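Local coordinates for protein YHR177W (Saccharomyces cerevisiae, PDB 4M8B) that binds DNA through a WOPR domain, the part held in this chain, and probably acts as a fungal transcription factor, at residues C[18-23]-C[172-177]; C[72-75]-C[80-83]; C[123-128]-C[179-184]. One frame throughout, in Å; residues are numbered along the deposited sequence.

Along the chain, segment 172-177, on helix 172-179, follows segment 18-23, on helix 16-28, after 148 residues to close contact 1; contact 2 is nested inside that span, and contact 3 crosses it, its segments alternating with those of contact 1. Contacts 2 and 3 share the antiparallel sheet, as strands 80-88 and 113-128 are neighbours in it; contact 1 joins through side chains such as Leu19 on Phe123. Contacts 1 and 3 have centres about 10 Å apart, contacts 2 and 3 about 16 Å, contacts 1 and 2 about 22 Å. Contact 1 is hydrophobic packing of two helices, whereas contacts 2 and 3 both include residues hydrogen-bonded to the bound DNA of this WOPR domain.

Contact 1 (C[18-23]-C[172-177])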
loop_
_atom_site.group_PDB
_atom_site.type_symbol
_atom_site.label_atom_id
_atom_site.label_comp_id
_atom_site.label_asym_id
_atom_site.label_seq_id
_atom_site.Cartn_x
_atom_site.Cartn_y
_atom_site.Cartn_z
ATOM N N ASP C 18 -8.946 6.032 6.248
ATOM C CA ASP C 18 -8.206 6.343 5.033
ATOM C C ASP C 18 -8.454 5.286 3.953
ATOM O O ASP C 18 -8.697 5.620 2.795
ATOM C CB ASP C 18 -6.709 6.473 5.331
ATOM C CG ASP C 18 -6.370 7.749 6.089
ATOM O OD1 ASP C 18 -7.056 8.769 5.870
ATOM O OD2 ASP C 18 -5.416 7.735 6.896
ATOM N N LEU C 19 -8.405 4.016 4.345
ATOM C CA LEU C 19 -8.673 2.909 3.428
ATOM C C LEU C 19 -10.069 2.989 2.831
ATOM O O LEU C 19 -10.254 2.791 1.630
ATOM C CB LEU C 19 -8.533 1.568 4.147
ATOM C CG LEU C 19 -7.144 0.969 4.331
ATOM C CD1 LEU C 19 -7.227 -0.271 5.208
ATOM C CD2 LEU C 19 -6.550 0.626 2.979
ATOM N N ALA C 20 -11.049 3.275 3.683
ATOM C CA ALA C 20 -12.450 3.247 3.283
ATOM C C ALA C 20 -12.738 4.271 2.196
ATOM O O ALA C 20 -13.479 3.998 1.252
ATOM C CB ALA C 20 -13.343 3.479 4.482
ATOM N N LEU C 21 -12.138 5.447 2.330
ATOM C CA LEU C 21 -12.320 6.516 1.356
ATOM C C LEU C 21 -11.752 6.131 -0.012
ATOM O O LEU C 21 -12.397 6.345 -1.039
ATOM C CB LEU C 21 -11.692 7.815 1.869
ATOM C CG LEU C 21 -12.401 8.429 3.082
ATOM C CD1 LEU C 21 -11.548 9.502 3.747
ATOM C CD2 LEU C 21 -13.744 9.003 2.668
ATOM N N VAL C 22 -10.554 5.553 -0.019
ATOM C CA VAL C 22 -9.916 5.124 -1.262
ATOM C C VAL C 22 -10.744 4.053 -1.970
ATOM O O VAL C 22 -11.048 4.173 -3.155
ATOM C CB VAL C 22 -8.494 4.587 -1.012
ATOM C CG1 VAL C 22 -7.871 4.105 -2.317
ATOM C CG2 VAL C 22 -7.630 5.658 -0.366
ATOM N N PHE C 23 -11.109 3.012 -1.231
ATOM C CA PHE C 23 -11.937 1.937 -1.762
ATOM C C PHE C 23 -13.268 2.457 -2.300
ATOM O O PHE C 23 -13.673 2.102 -3.406
ATOM C CB PHE C 23 -12.175 0.873 -0.689
ATOM C CG PHE C 23 -11.009 -0.059 -0.483
ATOM C CD1 PHE C 23 -10.294 -0.551 -1.562
ATOM C CD2 PHE C 23 -10.628 -0.445 0.790
ATOM C CE1 PHE C 23 -9.225 -1.415 -1.372
ATOM C CE2 PHE C 23 -9.559 -1.306 0.985
ATOM C CZ PHE C 23 -8.858 -1.790 -0.097
ATOM N N GLN C 172 -21.746 1.698 4.893
ATOM C CA GLN C 172 -21.610 0.923 6.121
ATOM C C GLN C 172 -21.141 -0.503 5.840
ATOM O O GLN C 172 -20.411 -1.091 6.640
ATOM C CB GLN C 172 -22.922 0.902 6.909
ATOM C CG GLN C 172 -22.788 0.301 8.302
ATOM C CD GLN C 172 -21.868 1.108 9.201
ATOM O OE1 GLN C 172 -21.854 2.337 9.152
ATOM N NE2 GLN C 172 -21.091 0.416 10.028
ATOM N N LYS C 173 -21.560 -1.052 4.703
ATOM C CA LYS C 173 -21.157 -2.401 4.319
ATOM C C LYS C 173 -19.641 -2.484 4.167
ATOM O O LYS C 173 -19.032 -3.512 4.466
ATOM C CB LYS C 173 -21.852 -2.839 3.024
ATOM C CG LYS C 173 -21.569 -4.287 2.639
ATOM C CD LYS C 173 -22.406 -4.759 1.451
ATOM C CE LYS C 173 -21.910 -4.185 0.133
ATOM N NZ LYS C 173 -22.211 -5.087 -1.019
ATOM N N LEU C 174 -19.040 -1.390 3.711
ATOM C CA LEU C 174 -17.593 -1.310 3.561
ATOM C C LEU C 174 -16.921 -1.215 4.927
ATOM O O LEU C 174 -15.931 -1.897 5.191
ATOM C CB LEU C 174 -17.212 -0.106 2.696
ATOM C CG LEU C 174 -15.731 0.063 2.351
ATOM C CD1 LEU C 174 -15.208 -1.184 1.666
ATOM C CD2 LEU C 174 -15.512 1.288 1.473
ATOM N N LEU C 175 -17.472 -0.369 5.791
ATOM C CA LEU C 175 -16.955 -0.212 7.145
ATOM C C LEU C 175 -17.008 -1.525 7.930
ATOM O O LEU C 175 -16.073 -1.859 8.661
ATOM C CB LEU C 175 -17.711 0.897 7.885
ATOM C CG LEU C 175 -17.313 2.330 7.514
ATOM C CD1 LEU C 175 -18.179 3.357 8.229
ATOM C CD2 LEU C 175 -15.848 2.560 7.830
ATOM N N ASP C 176 -18.096 -2.271 7.767
ATOM C CA ASP C 176 -18.247 -3.556 8.443
ATOM C C ASP C 176 -17.230 -4.563 7.918
ATOM O O ASP C 176 -16.564 -5.248 8.694
ATOM C CB ASP C 176 -19.670 -4.097 8.273
ATOM C CG ASP C 176 -20.702 -3.278 9.028
ATOM O OD1 ASP C 176 -20.344 -2.671 10.058
ATOM O OD2 ASP C 176 -21.873 -3.247 8.590
ATOM N N ALA C 177 -17.116 -4.641 6.596
ATOM C CA ALA C 177 -16.155 -5.529 5.951
ATOM C C ALA C 177 -14.723 -5.237 6.398
ATOM O O ALA C 177 -13.919 -6.152 6.585
ATOM C CB ALA C 177 -16.273 -5.422 4.440
#
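Leu174 carries most of the apolar packing between helix 16-28 and helix 172-179. Its CG stands anti to the backbone N (chi1 -176°), which carries CG and its methyls toward helix 16-28, and the branch that does the touching is CD2. That methyl lies 4.0 Å from Phe23 CB and 4.3 Å from Ala20 CB, so it sits between two positions three residues apart on the same helical face. Leu175 adds a second methyl: its CD2 lies 4.3 Å from Ala20 CB, and the small alanine is thus met by one branch from each of two successive leucines. Phe23 joins in through its CB alone, because its ring is directed away from helix 172-179 and packs on Leu125 of strand 113-128 and on Phe140 and Leu142 of strand 137-147.

The one polar atom among the touching pairs is a backbone carbonyl: Ala20 O lies 3.4 Å from Leu174 CD2, a van der Waals contact with a methyl. No hydrogen bond crosses between 18-23 and 172-177.

The axis geometry fits a light contact. The two short helical segments approach to 10.3 Å, with N-to-C directions 133° apart, and only 157 Å² is buried over both sides together. Leu174 also rests on Leu125 of strand 113-128. Three of the four touching residues are buried, and every contact between side chains is carbon on carbon, so cohesion here comes from dispersion and the exclusion of water, with no polar pair between these two segments.

Contact 2 (C[72-75]-C[80-83]); sequences SPSR and FLVY. With nucleotides of chain A; nucleotides of chain B.
Ser74 and Arg75 face strand 80-83 across the start of a beta hairpin, and both also reach the DNA. Phe80 contributes little to the contact with 72-75, and its ring leads away to form a cation-pi pair with Lys121.

At the next position, Leu81 CA makes a bent CA-H...O contact with Arg75 O at 3.4 Å. The two branches of this leucine divide the work: CD2 lies against Arg75 O, and CD1 packs on deoxyguanosine DG11 of chain A, 3.4 Å from its O5'.

Val82 forms an antiparallel hydrogen-bonded pair with Arg75. Arg75 N gives to Val82 O at 3.0 Å, and Val82 N returns a bond to Arg75 O at 2.8 Å. Val82 O also accepts from a water that meets Ser72 OG, a hydroxyl whose main partner is Arg84 N. The Arg75 side chain, bent at chi2 (-67°), leads away from the strand to the phosphate of deoxyadenosine DA7 of chain B. Its NH2 bonds OP2 at 2.7 Å, NE reaches the same oxygen weakly, and NH1 turns back to Ser74 O from above that carbonyl's plane. Adenine C8 lies over one face of the guanidinium, toward its rim. The bonds to OP2, one of them weak, and the bent one to Ser74 O probably limit the group's rotation.

Tyr83 presents its ring to the loop: Ser72 O lies at the edge, in plane, and Ser74 CB approaches obliquely, 3.4 Å from Tyr83 CE2. Ser74 OG donates to N7 of DG11 of chain A at 2.6 Å, a direct base contact. On its other edge strand 80-88 pairs with 113-128, Leu81 and Tyr83 hydrogen-bonding through their backbones to Thr122 and Lys120, which places 80-88 between strands 75-77 and 113-128.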
loop_
_atom_site.group_PDB
_atom_site.type_symbol
_atom_site.label_atom_id
_atom_site.label_comp_id
_atom_site.label_asym_id
_atom_site.label_seq_id
_atom_site.Cartn_x
_atom_site.Cartn_y
_atom_site.Cartn_z
ATOM N N SER C 72 12.254 -6.175 2.597
ATOM C CA SER C 72 12.455 -6.962 3.803
ATOM C C SER C 72 11.334 -7.978 3.930
ATOM O O SER C 72 10.361 -7.932 3.174
ATOM C CB SER C 72 12.456 -6.059 5.034
ATOM O OG SER C 72 11.145 -5.633 5.349
ATOM N N PRO C 73 11.471 -8.912 4.878
ATOM C CA PRO C 73 10.363 -9.821 5.180
ATOM C C PRO C 73 9.198 -9.007 5.726
ATOM O O PRO C 73 9.427 -7.946 6.313
ATOM C CB PRO C 73 10.935 -10.719 6.278
ATOM C CG PRO C 73 12.423 -10.634 6.111
ATOM C CD PRO C 73 12.684 -9.233 5.648
ATOM N N SER C 74 7.975 -9.489 5.537
ATOM C CA SER C 74 6.791 -8.758 5.976
ATOM C C SER C 74 6.708 -8.628 7.494
ATOM O O SER C 74 7.003 -9.573 8.226
ATOM C CB SER C 74 5.527 -9.443 5.462
ATOM O OG SER C 74 5.333 -10.693 6.098
ATOM N N ARG C 75 6.309 -7.446 7.956
ATOM C CA ARG C 75 5.951 -7.238 9.356
ATOM C C ARG C 75 4.500 -6.772 9.424
ATOM O O ARG C 75 3.976 -6.233 8.450
ATOM C CB ARG C 75 6.873 -6.205 10.012
ATOM C CG ARG C 75 8.309 -6.677 10.199
ATOM C CD ARG C 75 8.398 -7.807 11.214
ATOM N NE ARG C 75 9.764 -8.308 11.361
ATOM C CZ ARG C 75 10.211 -9.435 10.818
ATOM N NH1 ARG C 75 9.399 -10.190 10.093
ATOM N NH2 ARG C 75 11.468 -9.809 11.005
ATOM N N PHE C 80 -2.318 -3.975 8.396
ATOM C CA PHE C 80 -1.453 -3.774 7.238
ATOM C C PHE C 80 -0.229 -4.677 7.290
ATOM O O PHE C 80 0.219 -5.069 8.365
ATOM C CB PHE C 80 -0.969 -2.324 7.165
ATOM C CG PHE C 80 -2.057 -1.325 6.908
ATOM C CD1 PHE C 80 -2.591 -1.172 5.639
ATOM C CD2 PHE C 80 -2.531 -0.519 7.930
ATOM C CE1 PHE C 80 -3.590 -0.245 5.398
ATOM C CE2 PHE C 80 -3.527 0.411 7.696
ATOM C CZ PHE C 80 -4.057 0.549 6.428
ATOM N N LEU C 81 0.306 -5.000 6.118
ATOM C CA LEU C 81 1.630 -5.596 6.027
ATOM C C LEU C 81 2.605 -4.496 5.627
ATOM O O LEU C 81 2.284 -3.648 4.795
ATOM C CB LEU C 81 1.651 -6.741 5.010
ATOM C CG LEU C 81 0.962 -8.024 5.477
ATOM C CD1 LEU C 81 1.036 -9.115 4.419
ATOM C CD2 LEU C 81 1.582 -8.499 6.778
ATOM N N VAL C 82 3.787 -4.495 6.232
ATOM C CA VAL C 82 4.788 -3.475 5.941
ATOM C C VAL C 82 6.100 -4.097 5.470
ATOM O O VAL C 82 6.523 -5.137 5.975
ATOM C CB VAL C 82 5.052 -2.578 7.166
ATOM C CG1 VAL C 82 6.167 -1.588 6.871
ATOM C CG2 VAL C 82 3.789 -1.843 7.557
ATOM N N TYR C 83 6.740 -3.455 4.499
ATOM C CA TYR C 83 8.005 -3.941 3.966
ATOM C C TYR C 83 9.006 -2.794 3.846
ATOM O O TYR C 83 8.619 -1.642 3.652
ATOM C CB TYR C 83 7.793 -4.581 2.596
ATOM C CG TYR C 83 6.705 -5.630 2.541
ATOM C CD1 TYR C 83 5.369 -5.270 2.461
ATOM C CD2 TYR C 83 7.014 -6.982 2.539
ATOM C CE1 TYR C 83 4.372 -6.228 2.394
ATOM C CE2 TYR C 83 6.024 -7.944 2.473
ATOM C CZ TYR C 83 4.706 -7.561 2.401
ATOM O OH TYR C 83 3.716 -8.515 2.337
ATOM P P DG A 11 -2.379 -10.815 1.857
ATOM O OP1 DG A 11 -3.597 -11.650 1.909
ATOM O OP2 DG A 11 -2.471 -9.454 1.286
ATOM O "O5'" DG A 11 -1.784 -10.700 3.336
ATOM C "C5'" DG A 11 -2.240 -11.546 4.398
ATOM C "C4'" DG A 11 -1.642 -12.944 4.340
ATOM O "O4'" DG A 11 -0.234 -12.880 4.030
ATOM C "C3'" DG A 11 -1.672 -13.719 5.650
ATOM O "O3'" DG A 11 -2.916 -14.393 5.794
ATOM C "C2'" DG A 11 -0.488 -14.680 5.535
ATOM C "C1'" DG A 11 0.410 -14.057 4.473
ATOM N N9 DG A 11 1.770 -13.714 4.896
ATOM C C8 DG A 11 2.344 -12.465 4.912
ATOM N N7 DG A 11 3.586 -12.464 5.322
ATOM C C5 DG A 11 3.857 -13.797 5.591
ATOM C C6 DG A 11 5.042 -14.409 6.064
ATOM O O6 DG A 11 6.128 -13.881 6.350
ATOM N N1 DG A 11 4.886 -15.787 6.198
ATOM C C2 DG A 11 3.734 -16.483 5.914
ATOM N N2 DG A 11 3.774 -17.811 6.106
ATOM N N3 DG A 11 2.619 -15.919 5.469
ATOM C C4 DG A 11 2.751 -14.579 5.333
ATOM P P DA B 7 12.721 -9.174 14.388
ATOM O OP1 DA B 7 13.923 -8.613 15.047
ATOM O OP2 DA B 7 12.121 -8.485 13.221
ATOM O "O5'" DA B 7 13.058 -10.672 13.970
ATOM C "C5'" DA B 7 13.544 -11.527 14.981
ATOM C "C4'" DA B 7 12.907 -12.897 14.892
ATOM O "O4'" DA B 7 11.458 -12.808 14.848
ATOM C "C3'" DA B 7 13.321 -13.679 13.657
ATOM O "O3'" DA B 7 13.871 -14.894 14.127
ATOM C "C2'" DA B 7 12.023 -13.840 12.867
ATOM C "C1'" DA B 7 10.980 -13.811 13.972
ATOM N N9 DA B 7 9.613 -13.489 13.557
ATOM C C8 DA B 7 9.113 -12.268 13.199
ATOM N N7 DA B 7 7.838 -12.280 12.882
ATOM C C5 DA B 7 7.473 -13.603 13.045
ATOM C C6 DA B 7 6.250 -14.273 12.873
ATOM N N6 DA B 7 5.131 -13.655 12.481
ATOM N N1 DA B 7 6.227 -15.597 13.120
ATOM C C2 DA B 7 7.355 -16.196 13.520
ATOM N N3 DA B 7 8.563 -15.671 13.718
ATOM C C4 DA B 7 8.552 -14.357 13.461
HETATM O O HOH W 1 9.033 -4.738 7.334
#

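Contact 3 (C[123-128]-C[179-184]); sequences FSLKFN and QKVAVG. With EDO (1,2-ethanediol), chain D; nucleotides of chain A.
Val181 overlaps the far end of the Phe123 ring, its CG1 methyl lying 4.1 Å from Phe123 CZ and nearly as close to CE2. The methyl arrives obliquely, and the two side chains come from opposite directions, one off the strand and one off the loop. Phe123 reaches that far because its CG is anti to the backbone N (chi1 -177°), extending the ring from the strand toward helix 172-179 and the loop after it.

The valine's branches are split between two neighbours. While CG1 serves Phe123 and lies 4.3 Å from Ser124 O, CG2 turns to Leu125, 4.4 Å from its CD1. One loop side chain therefore touches residues 123 to 125 in succession, and these are its sole partners in the strand segment; no hydrogen bond joins the two segments, and they bury 114 Å² in all.

Strand 113-128 belongs to the antiparallel sheet of the WOPR domain, paired here with strand 137-147 through backbone bonds from Phe123 to Leu142 and from Leu125 to Phe140. Helices 16-28 and 172-179 pack on the side of the sheet that carries Phe123 and Leu125: Leu19 and Phe23 come from the first, Leu174 and Leu178 from the second. Val181 continues that apolar layer just beyond the end of helix 172-179.

Past Val181 the chain runs to the DNA. Gly184 N donates to OP2 of thymidine DT12 of chain A at 2.7 Å in an almost straight bond (177°), made by the backbone. Val183 CG1 lies 3.7 Å from the same OP2. On the strand, Ser124 OG lies 3.5 Å from OP2 of DG11 of chain A, and a 1,2-ethanediol, probably from the crystallisation liquor, gives a weak hydrogen bond to Phe123 O.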
loop_
_atom_site.group_PDB
_atom_site.type_symbol
_atom_site.label_atom_id
_atom_site.label_comp_id
_atom_site.label_asym_id
_atom_site.label_seq_id
_atom_site.Cartn_x
_atom_site.Cartn_y
_atom_site.Cartn_z
ATOM N N PHE C 123 -2.767 -3.923 1.896
ATOM C CA PHE C 123 -4.026 -4.288 2.522
ATOM C C PHE C 123 -4.897 -4.999 1.499
ATOM O O PHE C 123 -4.957 -4.594 0.338
ATOM C CB PHE C 123 -4.739 -3.037 3.043
ATOM C CG PHE C 123 -6.024 -3.325 3.766
ATOM C CD1 PHE C 123 -7.207 -3.504 3.065
ATOM C CD2 PHE C 123 -6.051 -3.412 5.148
ATOM C CE1 PHE C 123 -8.392 -3.770 3.729
ATOM C CE2 PHE C 123 -7.233 -3.678 5.820
ATOM C CZ PHE C 123 -8.405 -3.857 5.110
ATOM N N SER C 124 -5.564 -6.067 1.923
ATOM C CA SER C 124 -6.473 -6.790 1.042
ATOM C C SER C 124 -7.884 -6.792 1.612
ATOM O O SER C 124 -8.083 -7.022 2.804
ATOM C CB SER C 124 -5.989 -8.222 0.802
ATOM O OG SER C 124 -5.871 -8.933 2.021
ATOM N N LEU C 125 -8.858 -6.527 0.750
ATOM C CA LEU C 125 -10.254 -6.482 1.159
ATOM C C LEU C 125 -11.105 -7.370 0.265
ATOM O O LEU C 125 -11.146 -7.183 -0.952
ATOM C CB LEU C 125 -10.778 -5.047 1.099
ATOM C CG LEU C 125 -12.279 -4.871 1.334
ATOM C CD1 LEU C 125 -12.621 -5.094 2.798
ATOM C CD2 LEU C 125 -12.744 -3.497 0.874
ATOM N N LYS C 126 -11.776 -8.341 0.873
ATOM C CA LYS C 126 -12.733 -9.170 0.158
ATOM C C LYS C 126 -14.118 -8.586 0.390
ATOM O O LYS C 126 -14.554 -8.446 1.531
ATOM C CB LYS C 126 -12.657 -10.614 0.649
ATOM C CG LYS C 126 -11.285 -11.240 0.455
ATOM C CD LYS C 126 -11.162 -12.579 1.159
ATOM C CE LYS C 126 -9.778 -13.172 0.951
ATOM N NZ LYS C 126 -9.459 -13.317 -0.497
ATOM N N PHE C 127 -14.803 -8.239 -0.692
ATOM C CA PHE C 127 -16.018 -7.442 -0.592
ATOM C C PHE C 127 -17.004 -7.790 -1.705
ATOM O O PHE C 127 -16.627 -7.870 -2.874
ATOM C CB PHE C 127 -15.639 -5.961 -0.649
ATOM C CG PHE C 127 -16.771 -5.023 -0.354
ATOM C CD1 PHE C 127 -17.139 -4.748 0.953
ATOM C CD2 PHE C 127 -17.448 -4.393 -1.383
ATOM C CE1 PHE C 127 -18.176 -3.873 1.224
ATOM C CE2 PHE C 127 -18.483 -3.517 -1.118
ATOM C CZ PHE C 127 -18.847 -3.256 0.187
ATOM N N ASN C 128 -18.265 -8.002 -1.333
ATOM C CA ASN C 128 -19.309 -8.340 -2.298
ATOM C C ASN C 128 -19.549 -7.237 -3.325
ATOM O O ASN C 128 -19.732 -6.072 -2.970
ATOM C CB ASN C 128 -20.616 -8.678 -1.579
ATOM C CG ASN C 128 -21.805 -8.714 -2.520
ATOM O OD1 ASN C 128 -22.539 -7.733 -2.648
ATOM N ND2 ASN C 128 -21.999 -9.845 -3.186
ATOM N N GLN C 179 -13.690 -3.904 9.279
ATOM C CA GLN C 179 -13.431 -4.232 10.675
ATOM C C GLN C 179 -13.334 -5.747 10.883
ATOM O O GLN C 179 -12.686 -6.211 11.822
ATOM C CB GLN C 179 -14.488 -3.601 11.589
ATOM C CG GLN C 179 -15.874 -4.214 11.476
ATOM C CD GLN C 179 -16.123 -5.285 12.522
ATOM O OE1 GLN C 179 -15.401 -5.377 13.517
ATOM N NE2 GLN C 179 -17.151 -6.099 12.303
ATOM N N LYS C 180 -13.966 -6.509 9.992
ATOM C CA LYS C 180 -13.919 -7.970 10.051
ATOM C C LYS C 180 -12.545 -8.518 9.671
ATOM O O LYS C 180 -12.252 -9.691 9.901
ATOM C CB LYS C 180 -14.975 -8.590 9.127
ATOM C CG LYS C 180 -16.414 -8.423 9.587
ATOM C CD LYS C 180 -17.344 -9.350 8.811
ATOM C CE LYS C 180 -17.346 -9.039 7.320
ATOM N NZ LYS C 180 -18.044 -7.760 7.004
ATOM N N VAL C 181 -11.712 -7.667 9.081
ATOM C CA VAL C 181 -10.412 -8.093 8.568
ATOM C C VAL C 181 -9.351 -8.232 9.663
ATOM O O VAL C 181 -9.247 -7.383 10.549
ATOM C CB VAL C 181 -9.904 -7.130 7.478
ATOM C CG1 VAL C 181 -8.463 -7.446 7.111
ATOM C CG2 VAL C 181 -10.802 -7.200 6.254
ATOM N N ALA C 182 -8.570 -9.309 9.590
ATOM C CA ALA C 182 -7.496 -9.564 10.548
ATOM C C ALA C 182 -6.316 -10.269 9.882
ATOM O O ALA C 182 -6.472 -10.902 8.839
ATOM C CB ALA C 182 -8.011 -10.383 11.717
ATOM N N VAL C 183 -5.139 -10.162 10.494
ATOM C CA VAL C 183 -3.914 -10.719 9.930
ATOM C C VAL C 183 -3.158 -11.511 10.994
ATOM O O VAL C 183 -2.940 -11.006 12.093
ATOM C CB VAL C 183 -2.996 -9.599 9.392
ATOM C CG1 VAL C 183 -1.780 -10.186 8.690
ATOM C CG2 VAL C 183 -3.766 -8.688 8.453
ATOM N N GLY C 184 -2.757 -12.739 10.668
ATOM C CA GLY C 184 -2.095 -13.612 11.627
ATOM C C GLY C 184 -2.914 -13.717 12.899
ATOM O O GLY C 184 -4.131 -13.897 12.836
HETATM C C1 EDO D . -2.337 -6.738 -0.820
HETATM O O1 EDO D . -3.749 -6.896 -1.009
HETATM C C2 EDO D . -1.612 -7.784 -1.653
HETATM O O2 EDO D . -1.544 -7.348 -3.016
ATOM P P DT A 12 -3.492 -14.723 7.257
ATOM O OP1 DT A 12 -4.886 -15.186 7.076
ATOM O OP2 DT A 12 -3.216 -13.567 8.140
ATOM O "O5'" DT A 12 -2.591 -15.950 7.755
ATOM C "C5'" DT A 12 -2.736 -17.214 7.114
ATOM C "C4'" DT A 12 -1.776 -18.249 7.670
ATOM O "O4'" DT A 12 -0.419 -17.741 7.606
ATOM C "C3'" DT A 12 -2.016 -18.646 9.122
ATOM O "O3'" DT A 12 -2.067 -20.071 9.207
ATOM C "C2'" DT A 12 -0.834 -18.042 9.876
ATOM C "C1'" DT A 12 0.256 -18.000 8.817
ATOM N N1 DT A 12 1.262 -16.922 9.003
ATOM C C2 DT A 12 2.576 -17.233 9.274
ATOM O O2 DT A 12 3.003 -18.372 9.384
ATOM N N3 DT A 12 3.387 -16.133 9.412
ATOM C C4 DT A 12 3.039 -14.796 9.311
ATOM O O4 DT A 12 3.857 -13.890 9.455
ATOM C C5 DT A 12 1.651 -14.550 9.028
ATOM C C7 DT A 12 1.137 -13.145 8.899
ATOM C C6 DT A 12 0.842 -15.610 8.889
ATOM P P DG A 11 -2.379 -10.815 1.857
ATOM O OP1 DG A 11 -3.597 -11.650 1.909
ATOM O OP2 DG A 11 -2.471 -9.454 1.286
ATOM O "O5'" DG A 11 -1.784 -10.700 3.336
ATOM C "C5'" DG A 11 -2.240 -11.546 4.398
ATOM C "C4'" DG A 11 -1.642 -12.944 4.340
ATOM O "O4'" DG A 11 -0.234 -12.880 4.030
ATOM C "C3'" DG A 11 -1.672 -13.719 5.650
ATOM O "O3'" DG A 11 -2.916 -14.393 5.794
ATOM C "C2'" DG A 11 -0.488 -14.680 5.535
ATOM C "C1'" DG A 11 0.410 -14.057 4.473
ATOM N N9 DG A 11 1.770 -13.714 4.896
ATOM C C8 DG A 11 2.344 -12.465 4.912
ATOM N N7 DG A 11 3.586 -12.464 5.322
ATOM C C5 DG A 11 3.857 -13.797 5.591
ATOM C C6 DG A 11 5.042 -14.409 6.064
ATOM O O6 DG A 11 6.128 -13.881 6.350
ATOM N N1 DG A 11 4.886 -15.787 6.198
ATOM C C2 DG A 11 3.734 -16.483 5.914
ATOM N N2 DG A 11 3.774 -17.811 6.106
ATOM N N3 DG A 11 2.619 -15.919 5.469
ATOM C C4 DG A 11 2.751 -14.579 5.333
#